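Local coordinates for protein nucleotidyltransferase (PDB 1WWP) that is of unknown function but probably acts as a helical substrate-binding partner of a nucleotidyltransferase, at residues A[38-43]-A[112-117]. Residues are numbered along the deposited sequence; the frame is centred on the assembly and turned at random.
Sequences WKALQA and QVLGRL
Leu41 and Leu117 bring their CA atoms to 8.0 Å, and Ala40 and Leu114 theirs to 8.1 Å, where helix 20-49 and the end of helix 93-116 run in the same general direction. Leu41 does most of the reaching. Its CD2 arrives between two residues, 4.1 Å from CG1 of Val113 and equally 4.1 Å from CD1 of Leu117; CD2 of Leu117 is also 4.1 Å from Leu41 CD2. Leu117 is the first residue beyond the helix, its N still bonded to O of Val113. The Leu41 side chain crosses those of Val113 and Leu117 at about a right angle. Val113 presents CG1 because that methyl stands anti to its backbone N (chi1 -179°). Beside this cluster, the short Ala40 side chain meets a single branch of Leu114, with CB 4.3 Å from CD2. No polar side chain takes part; the contact is made by apolar side chains, with Leu41, Val113 and Leu114 buried. The contact is one seam of an all-helical bundle: Leu41 also packs on Val59 of helix 56-66 and on Leu68, which Leu117 touches too, while Val113 reaches Leu69 and shares Phe37 with Leu114. Leu114 also touches Ala2, Glu3 and Leu6 of helix 2-13.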
loop_
_atom_site.group_PDB
_atom_site.type_symbol
_atom_site.label_atom_id
_atom_site.label_comp_id
_atom_site.label_asym_id
_atom_site.label_seq_id
_atom_site.Cartn_x
_atom_site.Cartn_y
_atom_site.Cartn_z
ATOM N N TRP A 38 -12.552 1.756 7.127
ATOM C CA TRP A 38 -13.525 2.706 6.573
ATOM C C TRP A 38 -14.691 2.000 5.906
ATOM O O TRP A 38 -15.804 2.511 5.890
ATOM C CB TRP A 38 -12.849 3.713 5.631
ATOM C CG TRP A 38 -12.560 3.262 4.255
ATOM C CD1 TRP A 38 -11.422 2.671 3.801
ATOM C CD2 TRP A 38 -13.394 3.462 3.114
ATOM N NE1 TRP A 38 -11.488 2.498 2.437
ATOM C CE2 TRP A 38 -12.688 2.976 1.990
ATOM C CE3 TRP A 38 -14.668 4.018 2.930
ATOM C CZ2 TRP A 38 -13.213 3.021 0.700
ATOM C CZ3 TRP A 38 -15.195 4.065 1.646
ATOM C CH2 TRP A 38 -14.465 3.570 0.545
ATOM N N LYS A 39 -14.441 0.795 5.410
ATOM C CA LYS A 39 -15.494 -0.002 4.795
ATOM C C LYS A 39 -16.520 -0.424 5.836
ATOM O O LYS A 39 -17.722 -0.440 5.567
ATOM C CB LYS A 39 -14.899 -1.233 4.104
ATOM C CG LYS A 39 -14.189 -0.900 2.799
ATOM C CD LYS A 39 -15.164 -0.213 1.883
ATOM C CE LYS A 39 -14.569 0.054 0.527
ATOM N NZ LYS A 39 -15.589 0.776 -0.288
ATOM N N ALA A 40 -16.062 -0.755 7.036
ATOM C CA ALA A 40 -16.997 -1.165 8.087
ATOM C C ALA A 40 -17.838 0.044 8.513
ATOM O O ALA A 40 -19.034 -0.072 8.794
ATOM C CB ALA A 40 -16.225 -1.749 9.305
ATOM N N LEU A 41 -17.204 1.204 8.598
ATOM C CA LEU A 41 -17.922 2.434 8.958
ATOM C C LEU A 41 -18.949 2.759 7.850
ATOM O O LEU A 41 -20.090 3.102 8.131
ATOM C CB LEU A 41 -16.941 3.604 9.088
ATOM C CG LEU A 41 -16.380 3.961 10.464
ATOM C CD1 LEU A 41 -15.494 5.210 10.346
ATOM C CD2 LEU A 41 -17.523 4.241 11.418
ATOM N N GLN A 42 -18.521 2.648 6.595
ATOM C CA GLN A 42 -19.412 2.923 5.465
ATOM C C GLN A 42 -20.675 2.045 5.522
ATOM O O GLN A 42 -21.788 2.551 5.417
ATOM C CB GLN A 42 -18.658 2.705 4.146
ATOM C CG GLN A 42 -19.518 2.879 2.905
ATOM C CD GLN A 42 -18.793 2.471 1.634
ATOM O OE1 GLN A 42 -18.256 1.366 1.530
ATOM N NE2 GLN A 42 -18.782 3.363 0.658
ATOM N N ALA A 43 -20.492 0.736 5.718
ATOM C CA ALA A 43 -21.609 -0.214 5.804
ATOM C C ALA A 43 -22.484 0.082 7.004
ATOM O O ALA A 43 -23.711 -0.013 6.937
ATOM C CB ALA A 43 -21.079 -1.644 5.904
ATOM N N GLN A 112 -11.237 1.441 19.193
ATOM C CA GLN A 112 -12.320 2.055 19.944
ATOM C C GLN A 112 -13.554 2.302 19.093
ATOM O O GLN A 112 -14.682 2.113 19.552
ATOM C CB GLN A 112 -11.855 3.383 20.549
ATOM C CG GLN A 112 -10.945 3.241 21.748
ATOM C CD GLN A 112 -10.480 4.581 22.271
ATOM O OE1 GLN A 112 -11.276 5.505 22.431
ATOM N NE2 GLN A 112 -9.186 4.695 22.545
ATOM N N VAL A 113 -13.354 2.731 17.855
ATOM C CA VAL A 113 -14.508 2.989 17.003
ATOM C C VAL A 113 -15.199 1.682 16.678
ATOM O O VAL A 113 -16.406 1.578 16.808
ATOM C CB VAL A 113 -14.109 3.699 15.699
ATOM C CG1 VAL A 113 -15.362 3.982 14.849
ATOM C CG2 VAL A 113 -13.403 5.002 16.028
ATOM N N LEU A 114 -14.433 0.673 16.272
ATOM C CA LEU A 114 -15.032 -0.612 15.930
ATOM C C LEU A 114 -15.878 -1.125 17.086
ATOM O O LEU A 114 -16.964 -1.677 16.876
ATOM C CB LEU A 114 -13.947 -1.627 15.563
ATOM C CG LEU A 114 -13.232 -1.331 14.242
ATOM C CD1 LEU A 114 -12.135 -2.351 13.992
ATOM C CD2 LEU A 114 -14.244 -1.334 13.116
ATOM N N GLY A 115 -15.381 -0.925 18.306
ATOM C CA GLY A 115 -16.115 -1.352 19.486
ATOM C C GLY A 115 -17.532 -0.798 19.488
ATOM O O GLY A 115 -18.503 -1.552 19.485
ATOM N N ARG A 116 -17.652 0.524 19.482
ATOM C CA ARG A 116 -18.957 1.167 19.473
ATOM C C ARG A 116 -19.875 0.645 18.361
ATOM O O ARG A 116 -21.095 0.634 18.513
ATOM C CB ARG A 116 -18.791 2.676 19.305
ATOM C CG ARG A 116 -17.824 3.310 20.279
ATOM C CD ARG A 116 -17.551 4.757 19.907
ATOM N NE ARG A 116 -16.369 5.255 20.596
ATOM C CZ ARG A 116 -15.584 6.221 20.129
ATOM N NH1 ARG A 116 -15.855 6.804 18.970
ATOM N NH2 ARG A 116 -14.511 6.587 20.816
ATOM N N LEU A 117 -19.295 0.212 17.246
ATOM C CA LEU A 117 -20.093 -0.265 16.124
ATOM C C LEU A 117 -20.866 -1.560 16.365
ATOM O O LEU A 117 -21.573 -2.028 15.473
ATOM C CB LEU A 117 -19.209 -0.433 14.882
ATOM C CG LEU A 117 -18.408 0.774 14.380
ATOM C CD1 LEU A 117 -17.915 0.488 12.969
ATOM C CD2 LEU A 117 -19.281 2.024 14.374
#